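Local coordinates for protein alpha-1,3-glucanase (Streptomyces thermodiastaticus, PDB 7C7D) that probably hydrolyses the alpha-1,3-glucosidic linkages of alpha-1,3-glucan, as a thermostable glycoside hydrolase of family 87, at residues Y268-S273 against D290-G295; N455-T460 against T490-T495; N310-P315 against G335-L340. All coordinates share one frame; numbering follows the deposited sequence.

Interaction 1 of 3, residues Y268-S273 against D290-G295; sequences YSVVHS and DFAVIG
Val270 and Val271 pair in parallel register with Ala292 and Val293, the axes of the two short strands coming within 4.6 Å and running at 28° to one another. Ser269 O takes Ala292 N, Ala292 O takes Val271 N at 2.8 Å, and Val271 O takes Ile294 N. The series slackens at its far end, where Ser273 N reaches Ile294 O at 3.2 Å from above the carbonyl plane. A water in the plane of the His272 ring, at its edge, joins ND1 to this same Ile294 O, while NE2 bonds Asp246. On the face of Val270, its CG1 meets Ile294 CD1 at 4.0 Å, with Ala292 CB beside it. On the other face Val271 CG2 lies against Phe291, 3.9 Å from CD2 and almost as near CE2. Phe291 CB lies 3.2 Å from Ser269 O. Such coil-on-coil pairing of parallel strands is consistent with the right-handed beta-helix of pectate lyase-like proteins. Strand 245-248 flanks strand 269-272 and strand 323-325 flanks strand 292-294, with Arg166 of strand 163-169 touching Val270, Ala292 and Ile294.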
loop_
_atom_site.group_PDB
_atom_site.type_symbol
_atom_site.label_atom_id
_atom_site.label_comp_id
_atom_site.label_asym_id
_atom_site.label_seq_id
_atom_site.Cartn_x
_atom_site.Cartn_y
_atom_site.Cartn_z
ATOM N N TYR A 268 6.564 -21.288 -0.516
ATOM C CA TYR A 268 7.301 -22.488 -0.125
ATOM C C TYR A 268 8.489 -22.208 0.778
ATOM O O TYR A 268 8.709 -22.948 1.742
ATOM C CB TYR A 268 7.793 -23.232 -1.373
ATOM C CG TYR A 268 6.689 -23.564 -2.337
ATOM C CD1 TYR A 268 5.772 -24.569 -2.060
ATOM C CD2 TYR A 268 6.549 -22.860 -3.524
ATOM C CE1 TYR A 268 4.753 -24.871 -2.945
ATOM C CE2 TYR A 268 5.537 -23.153 -4.411
ATOM C CZ TYR A 268 4.642 -24.158 -4.118
ATOM O OH TYR A 268 3.630 -24.445 -5.008
ATOM N N SER A 269 9.282 -21.183 0.474
ATOM C CA SER A 269 10.452 -20.824 1.269
ATOM C C SER A 269 10.074 -19.635 2.140
ATOM O O SER A 269 9.947 -18.514 1.642
ATOM C CB SER A 269 11.626 -20.481 0.357
ATOM O OG SER A 269 11.909 -21.548 -0.535
ATOM N N VAL A 270 9.913 -19.873 3.438
ATOM C CA VAL A 270 9.303 -18.896 4.335
ATOM C C VAL A 270 10.273 -18.579 5.466
ATOM O O VAL A 270 10.608 -19.458 6.269
ATOM C CB VAL A 270 7.954 -19.391 4.880
ATOM C CG1 VAL A 270 7.344 -18.337 5.791
ATOM C CG2 VAL A 270 7.006 -19.714 3.729
ATOM N N VAL A 271 10.725 -17.330 5.523
ATOM C CA VAL A 271 11.550 -16.820 6.612
ATOM C C VAL A 271 10.637 -16.141 7.619
ATOM O O VAL A 271 9.793 -15.310 7.248
ATOM C CB VAL A 271 12.599 -15.829 6.079
ATOM C CG1 VAL A 271 13.214 -15.021 7.221
ATOM C CG2 VAL A 271 13.664 -16.545 5.251
ATOM N N HIS A 272 10.810 -16.485 8.895
ATOM C CA HIS A 272 10.078 -15.868 9.996
ATOM C C HIS A 272 11.047 -14.921 10.688
ATOM O O HIS A 272 11.953 -15.353 11.405
ATOM C CB HIS A 272 9.537 -16.937 10.938
ATOM C CG HIS A 272 8.557 -17.852 10.275
ATOM N ND1 HIS A 272 7.205 -17.584 10.217
ATOM C CD2 HIS A 272 8.741 -19.001 9.582
ATOM C CE1 HIS A 272 6.595 -18.548 9.550
ATOM N NE2 HIS A 272 7.504 -19.420 9.154
ATOM N N SER A 273 10.878 -13.627 10.436
ATOM C CA SER A 273 11.777 -12.625 10.980
ATOM C C SER A 273 11.043 -11.305 11.079
ATOM O O SER A 273 10.250 -10.962 10.197
ATOM C CB SER A 273 12.987 -12.434 10.068
ATOM O OG SER A 273 13.895 -11.511 10.631
ATOM N N ASP A 290 11.892 -14.512 -4.548
ATOM C CA ASP A 290 11.068 -15.720 -4.482
ATOM C C ASP A 290 11.089 -16.390 -3.111
ATOM O O ASP A 290 11.157 -17.614 -3.011
ATOM C CB ASP A 290 11.428 -16.720 -5.588
ATOM C CG ASP A 290 11.473 -16.082 -6.965
ATOM O OD1 ASP A 290 10.746 -15.094 -7.195
ATOM O OD2 ASP A 290 12.233 -16.581 -7.823
ATOM N N PHE A 291 11.024 -15.597 -2.046
ATOM C CA PHE A 291 10.759 -16.149 -0.722
ATOM C C PHE A 291 9.832 -15.220 0.046
ATOM O O PHE A 291 9.493 -14.125 -0.409
ATOM C CB PHE A 291 12.021 -16.587 0.068
ATOM C CG PHE A 291 12.992 -15.478 0.426
ATOM C CD1 PHE A 291 13.877 -14.971 -0.518
ATOM C CD2 PHE A 291 13.084 -15.016 1.737
ATOM C CE1 PHE A 291 14.804 -13.991 -0.173
ATOM C CE2 PHE A 291 14.010 -14.042 2.087
ATOM C CZ PHE A 291 14.875 -13.536 1.139
ATOM N N ALA A 292 9.394 -15.685 1.210
ATOM C CA ALA A 292 8.551 -14.893 2.089
ATOM C C ALA A 292 9.347 -14.468 3.314
ATOM O O ALA A 292 10.194 -15.220 3.807
ATOM C CB ALA A 292 7.321 -15.689 2.528
ATOM N N VAL A 293 9.089 -13.251 3.785
ATOM C CA VAL A 293 9.548 -12.792 5.095
ATOM C C VAL A 293 8.307 -12.364 5.855
ATOM O O VAL A 293 7.646 -11.383 5.482
ATOM C CB VAL A 293 10.579 -11.660 5.020
ATOM C CG1 VAL A 293 10.962 -11.207 6.423
ATOM C CG2 VAL A 293 11.806 -12.117 4.249
ATOM N N ILE A 294 7.968 -13.123 6.892
ATOM C CA ILE A 294 6.762 -12.917 7.677
ATOM C C ILE A 294 7.191 -12.733 9.124
ATOM O O ILE A 294 7.802 -13.633 9.717
ATOM C CB ILE A 294 5.777 -14.085 7.519
ATOM C CG1 ILE A 294 5.479 -14.333 6.033
ATOM C CG2 ILE A 294 4.506 -13.810 8.296
ATOM C CD1 ILE A 294 4.500 -15.463 5.781
ATOM N N GLY A 295 6.892 -11.564 9.685
ATOM C CA GLY A 295 7.296 -11.236 11.033
ATOM C C GLY A 295 6.223 -11.572 12.047
ATOM O O GLY A 295 5.252 -12.282 11.770
HETATM O O HOH W 1 6.791 -15.220 11.752
#

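Interaction 2 of 3, residues N455-T460 against T490-T495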
loop_
_atom_site.group_PDB
_atom_site.type_symbol
_atom_site.label_atom_id
_atom_site.label_comp_id
_atom_site.label_asym_id
_atom_site.label_seq_id
_atom_site.Cartn_x
_atom_site.Cartn_y
_atom_site.Cartn_z
ATOM N N ASN A 455 -3.031 7.284 -13.253
ATOM C CA ASN A 455 -3.447 6.633 -12.018
ATOM C C ASN A 455 -4.970 6.572 -11.922
ATOM O O ASN A 455 -5.684 7.415 -12.470
ATOM C CB ASN A 455 -2.879 7.386 -10.811
ATOM C CG ASN A 455 -1.368 7.451 -10.837
ATOM O OD1 ASN A 455 -0.696 6.473 -10.512
ATOM N ND2 ASN A 455 -0.824 8.592 -11.261
ATOM N N THR A 456 -5.461 5.556 -11.214
ATOM C CA THR A 456 -6.882 5.372 -10.945
ATOM C C THR A 456 -7.086 5.338 -9.439
ATOM O O THR A 456 -6.434 4.551 -8.742
ATOM C CB THR A 456 -7.394 4.087 -11.591
ATOM O OG1 THR A 456 -7.296 4.228 -13.010
ATOM C CG2 THR A 456 -8.851 3.838 -11.231
ATOM N N LEU A 457 -7.983 6.193 -8.953
ATOM C CA LEU A 457 -8.200 6.428 -7.525
ATOM C C LEU A 457 -9.667 6.161 -7.226
ATOM O O LEU A 457 -10.541 6.882 -7.727
ATOM C CB LEU A 457 -7.853 7.869 -7.160
ATOM C CG LEU A 457 -6.490 8.373 -7.641
ATOM C CD1 LEU A 457 -6.280 9.826 -7.246
ATOM C CD2 LEU A 457 -5.367 7.505 -7.098
ATOM N N VAL A 458 -9.937 5.129 -6.426
ATOM C CA VAL A 458 -11.291 4.619 -6.213
ATOM C C VAL A 458 -11.627 4.725 -4.727
ATOM O O VAL A 458 -10.936 4.133 -3.886
ATOM C CB VAL A 458 -11.418 3.165 -6.689
ATOM C CG1 VAL A 458 -12.842 2.665 -6.494
ATOM C CG2 VAL A 458 -10.984 3.033 -8.153
ATOM N N ARG A 459 -12.678 5.473 -4.398
ATOM C CA ARG A 459 -13.111 5.636 -3.008
ATOM C C ARG A 459 -11.967 6.137 -2.123
ATOM O O ARG A 459 -11.719 5.615 -1.031
ATOM C CB ARG A 459 -13.736 4.350 -2.448
ATOM C CG ARG A 459 -15.021 3.918 -3.175
ATOM C CD ARG A 459 -15.619 2.623 -2.587
ATOM N NE ARG A 459 -14.631 1.549 -2.622
ATOM C CZ ARG A 459 -14.425 0.749 -3.665
ATOM N NH1 ARG A 459 -15.195 0.843 -4.742
ATOM N NH2 ARG A 459 -13.443 -0.140 -3.640
ATOM N N THR A 460 -11.265 7.164 -2.604
ATOM C CA THR A 460 -10.171 7.789 -1.873
ATOM C C THR A 460 -10.530 9.214 -1.470
ATOM O O THR A 460 -11.367 9.872 -2.100
ATOM C CB THR A 460 -8.845 7.762 -2.658
ATOM O OG1 THR A 460 -8.891 8.654 -3.784
ATOM C CG2 THR A 460 -8.496 6.342 -3.105
ATOM N N THR A 490 -1.887 13.924 -15.283
ATOM C CA THR A 490 -2.465 13.569 -16.570
ATOM C C THR A 490 -3.137 12.208 -16.523
ATOM O O THR A 490 -2.697 11.298 -15.819
ATOM C CB THR A 490 -1.403 13.547 -17.681
ATOM O OG1 THR A 490 -0.346 12.661 -17.302
ATOM C CG2 THR A 490 -0.828 14.923 -17.904
ATOM N N ASP A 491 -4.206 12.082 -17.309
ATOM C CA ASP A 491 -4.911 10.819 -17.513
ATOM C C ASP A 491 -5.249 10.131 -16.194
ATOM O O ASP A 491 -4.939 8.964 -15.961
ATOM C CB ASP A 491 -4.156 9.903 -18.467
ATOM C CG ASP A 491 -4.173 10.424 -19.885
ATOM O OD1 ASP A 491 -4.931 11.383 -20.163
ATOM O OD2 ASP A 491 -3.430 9.885 -20.722
ATOM N N THR A 492 -5.918 10.875 -15.324
ATOM C CA THR A 492 -6.314 10.361 -14.019
ATOM C C THR A 492 -7.775 9.935 -14.055
ATOM O O THR A 492 -8.635 10.682 -14.531
ATOM C CB THR A 492 -6.134 11.426 -12.932
ATOM O OG1 THR A 492 -4.846 12.030 -13.048
ATOM C CG2 THR A 492 -6.237 10.799 -11.554
ATOM N N THR A 493 -8.055 8.750 -13.533
ATOM C CA THR A 493 -9.420 8.275 -13.340
ATOM C C THR A 493 -9.715 8.355 -11.850
ATOM O O THR A 493 -8.982 7.775 -11.045
ATOM C CB THR A 493 -9.557 6.845 -13.857
ATOM O OG1 THR A 493 -9.257 6.830 -15.256
ATOM C CG2 THR A 493 -10.958 6.304 -13.634
ATOM N N ILE A 494 -10.756 9.100 -11.487
ATOM C CA ILE A 494 -11.130 9.306 -10.088
ATOM C C ILE A 494 -12.596 8.916 -9.942
ATOM O O ILE A 494 -13.469 9.537 -10.561
ATOM C CB ILE A 494 -10.882 10.751 -9.617
ATOM C CG1 ILE A 494 -9.414 11.143 -9.841
ATOM C CG2 ILE A 494 -11.279 10.895 -8.162
ATOM C CD1 ILE A 494 -9.045 12.545 -9.383
ATOM N N THR A 495 -12.864 7.875 -9.153
ATOM C CA THR A 495 -14.172 7.238 -9.143
ATOM C C THR A 495 -14.673 7.082 -7.715
ATOM O O THR A 495 -13.946 6.577 -6.846
ATOM C CB THR A 495 -14.072 5.861 -9.807
ATOM O OG1 THR A 495 -13.535 6.026 -11.125
ATOM C CG2 THR A 495 -15.433 5.163 -9.882
HETATM O O HOH W 2 -2.660 10.381 -12.806
HETATM O O HOH W 3 -6.517 6.664 -15.678
#
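Asn455 O is gripped from several directions: Thr493 N donates to it at 2.9 Å, the CA-H of Thr492 leans on it, and a water adds a weak bond. That water also donates to Asp491 O and bonds Thr493 OG1 at 2.8 Å. A second water accepts from Asn455 ND2, donates to Thr490 O and bonds Thr492 OG1, the latter at 2.7 Å. Asn455 OD1 accepts from Asn420 N, and ND2 also bonds Val417 O. Together the two waters tie the start of strand 456-458 to the corner that segment 490-495 turns at Asp491. Beyond it the backbones form a regular parallel ladder: Leu457 N donates to Thr493 O, Leu457 O takes Thr495 N, and Arg459 N donates to Thr495 O at 3.0 Å. The strand axes stand only 7° apart.

The side chains of Thr456 and Thr493 run alongside each other in the same direction. In both, CG2 is anti to the backbone N (OG1 at chi1 -65° and -61°), which matches methyl to methyl, the two CG2 atoms 4.0 Å apart; Thr456 OG1 meets Thr493 CB at 3.6 Å. On the other face Leu457 CD1 packs at 4.3 Å on Ile494 CG1, both residues being buried. The guanidinium of Arg459 has Val458 CG1 over one face, toward its rim, and its NE makes a salt bridge to Asp424. The contact thus divides by chemistry: Leu457 and Ile494 bring hydrocarbon to one face of the coil, Thr456, Thr493 and Thr495 bring hydroxyls to the other, beside Val458, and ordered waters serve the polar atoms at the corner.

Interaction 3 of 3, residues N310-P315 against G335-L340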
loop_
_atom_site.group_PDB
_atom_site.type_symbol
_atom_site.label_atom_id
_atom_site.label_comp_id
_atom_site.label_asym_id
_atom_site.label_seq_id
_atom_site.Cartn_x
_atom_site.Cartn_y
_atom_site.Cartn_z
ATOM N N ASN A 310 15.840 -2.677 6.183
ATOM C CA ASN A 310 16.084 -1.411 6.860
ATOM C C ASN A 310 17.441 -0.906 6.407
ATOM O O ASN A 310 18.468 -1.493 6.755
ATOM C CB ASN A 310 16.070 -1.619 8.371
ATOM C CG ASN A 310 15.944 -0.327 9.129
ATOM O OD1 ASN A 310 14.864 0.255 9.190
ATOM N ND2 ASN A 310 17.039 0.123 9.734
ATOM N N GLY A 311 17.449 0.179 5.638
ATOM C CA GLY A 311 18.691 0.793 5.221
ATOM C C GLY A 311 18.976 0.667 3.738
ATOM O O GLY A 311 18.152 1.030 2.889
ATOM N N SER A 312 20.143 0.131 3.411
ATOM C CA SER A 312 20.684 0.201 2.063
ATOM C C SER A 312 20.925 -1.189 1.495
ATOM O O SER A 312 21.582 -2.023 2.135
ATOM C CB SER A 312 22.000 0.980 2.078
ATOM O OG SER A 312 22.725 0.786 0.882
ATOM N N LEU A 313 20.430 -1.415 0.277
ATOM C CA LEU A 313 20.760 -2.606 -0.488
ATOM C C LEU A 313 21.865 -2.348 -1.502
ATOM O O LEU A 313 22.226 -3.256 -2.259
ATOM C CB LEU A 313 19.520 -3.155 -1.195
ATOM C CG LEU A 313 18.416 -3.659 -0.269
ATOM C CD1 LEU A 313 17.201 -4.081 -1.084
ATOM C CD2 LEU A 313 18.920 -4.807 0.598
ATOM N N GLY A 314 22.424 -1.139 -1.515
ATOM C CA GLY A 314 23.492 -0.795 -2.419
ATOM C C GLY A 314 23.018 -0.604 -3.843
ATOM O O GLY A 314 21.832 -0.729 -4.153
ATOM N N PRO A 315 23.954 -0.294 -4.735
ATOM C CA PRO A 315 23.605 -0.089 -6.147
ATOM C C PRO A 315 23.371 -1.398 -6.888
ATOM O O PRO A 315 23.960 -2.436 -6.580
ATOM C CB PRO A 315 24.845 0.618 -6.709
ATOM C CG PRO A 315 25.972 0.118 -5.834
ATOM C CD PRO A 315 25.373 -0.012 -4.454
ATOM N N GLY A 335 20.064 5.917 2.162
ATOM C CA GLY A 335 21.418 5.787 1.659
ATOM C C GLY A 335 21.438 5.352 0.204
ATOM O O GLY A 335 20.545 5.673 -0.586
ATOM N N THR A 336 22.473 4.601 -0.154
ATOM C CA THR A 336 22.677 4.236 -1.551
ATOM C C THR A 336 21.801 3.048 -1.926
ATOM O O THR A 336 21.976 1.945 -1.395
ATOM C CB THR A 336 24.143 3.906 -1.800
ATOM O OG1 THR A 336 24.939 5.041 -1.447
ATOM C CG2 THR A 336 24.379 3.557 -3.269
ATOM N N ASN A 337 20.870 3.274 -2.848
ATOM C CA ASN A 337 20.049 2.221 -3.428
ATOM C C ASN A 337 19.931 2.436 -4.929
ATOM O O ASN A 337 18.882 2.185 -5.526
ATOM C CB ASN A 337 18.665 2.174 -2.782
ATOM C CG ASN A 337 18.697 1.558 -1.402
ATOM O OD1 ASN A 337 18.957 0.362 -1.253
ATOM N ND2 ASN A 337 18.432 2.370 -0.384
ATOM N N ASP A 338 21.011 2.904 -5.559
ATOM C CA ASP A 338 20.935 3.361 -6.945
ATOM C C ASP A 338 20.366 2.269 -7.833
ATOM O O ASP A 338 20.836 1.129 -7.815
ATOM C CB ASP A 338 22.334 3.695 -7.473
ATOM C CG ASP A 338 23.017 4.827 -6.729
ATOM O OD1 ASP A 338 22.492 5.337 -5.726
ATOM O OD2 ASP A 338 24.131 5.193 -7.162
ATOM N N ASP A 339 19.369 2.634 -8.635
ATOM C CA ASP A 339 18.815 1.755 -9.659
ATOM C C ASP A 339 18.097 0.545 -9.081
ATOM O O ASP A 339 17.829 -0.415 -9.803
ATOM C CB ASP A 339 19.873 1.346 -10.694
ATOM C CG ASP A 339 20.677 2.527 -11.175
ATOM O OD1 ASP A 339 20.047 3.481 -11.656
ATOM O OD2 ASP A 339 21.921 2.528 -11.041
ATOM N N LEU A 340 17.753 0.576 -7.795
ATOM C CA LEU A 340 17.042 -0.539 -7.184
ATOM C C LEU A 340 15.720 -0.773 -7.902
ATOM O O LEU A 340 14.996 0.174 -8.226
ATOM C CB LEU A 340 16.777 -0.226 -5.708
ATOM C CG LEU A 340 15.896 -1.194 -4.914
ATOM C CD1 LEU A 340 16.574 -2.550 -4.731
ATOM C CD2 LEU A 340 15.537 -0.602 -3.568
HETATM O O HOH W 4 19.934 -0.973 -6.078
#
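Asn337 reaches across to the chain from Gly311 to Leu313. From its CB, the first torsion turns CG anti to its own carbonyl carbon (chi1 -75°), bringing CG to 3.8 Å from Leu313 N. OD1 then accepts from Leu313 N at 2.8 Å in a nearly straight bond (164° at the hydrogen), and touches Leu313 CB at 3.6 Å. The other branch, ND2, lies 3.5 Å from Gly311 O and also approaches Ser312 CA, so both arms of the amide face one backbone. An alanine here would probably leave Leu313 N without this acceptor and open a gap beside Ser312 and Leu313.

The carbonyl just before it, Thr336 O, takes two donors: the hydroxyl of Ser312, OG at 2.7 Å, and Gly314 N in a weak bond. Ser312 OG comes to it because it stands anti to its own backbone N (chi1 165°). Carbon contacts and a water complete the contact. Pro315 CD packs at 3.9 Å on Thr336 CG2, Pro315 CB abuts Asp338 CB, and the buried Leu313 CD1 meets Leu340 CD1 at 4.0 Å; the water bridges Gly314 O and Asp338 O, donating to both. Asn337 also starts a type II beta turn that ends at Leu340, closed by the bond from Leu340 N to Asn337 O.

The contact thus stacks two successive loops of the beta-helix. They leave the paired parallel strands 309-311 and 331-333 and lead on toward strands 318-320 and 341-348; NE2 of Gln279 in strand 277-279 donates to Ser312 O, while Leu340 packs on Leu333 and Ser317.

How the interactions relate
Along the chain interaction 1 comes first, then interaction 3, then interaction 2. Interactions 1 and 3 are the nearer pair, centres 21 Å and nearest atoms about 10 Å apart; strand 292-294 is followed directly by strand 309-311, and both lie in the pectate lyase-like part of the chain. Interaction 2 lies farther along the helix, its centre 33 Å from that of interaction 1, on the opposite side of the chain's centre, and 31 Å from that of interaction 3. The strands of interactions 1 and 2 belong to the same parallel strand system, whereas strand 309-311 belongs to another parallel sheet, with 277-279 and 331-333. Each contact joins neighbouring coils, so the long scaffold is held coil by coil.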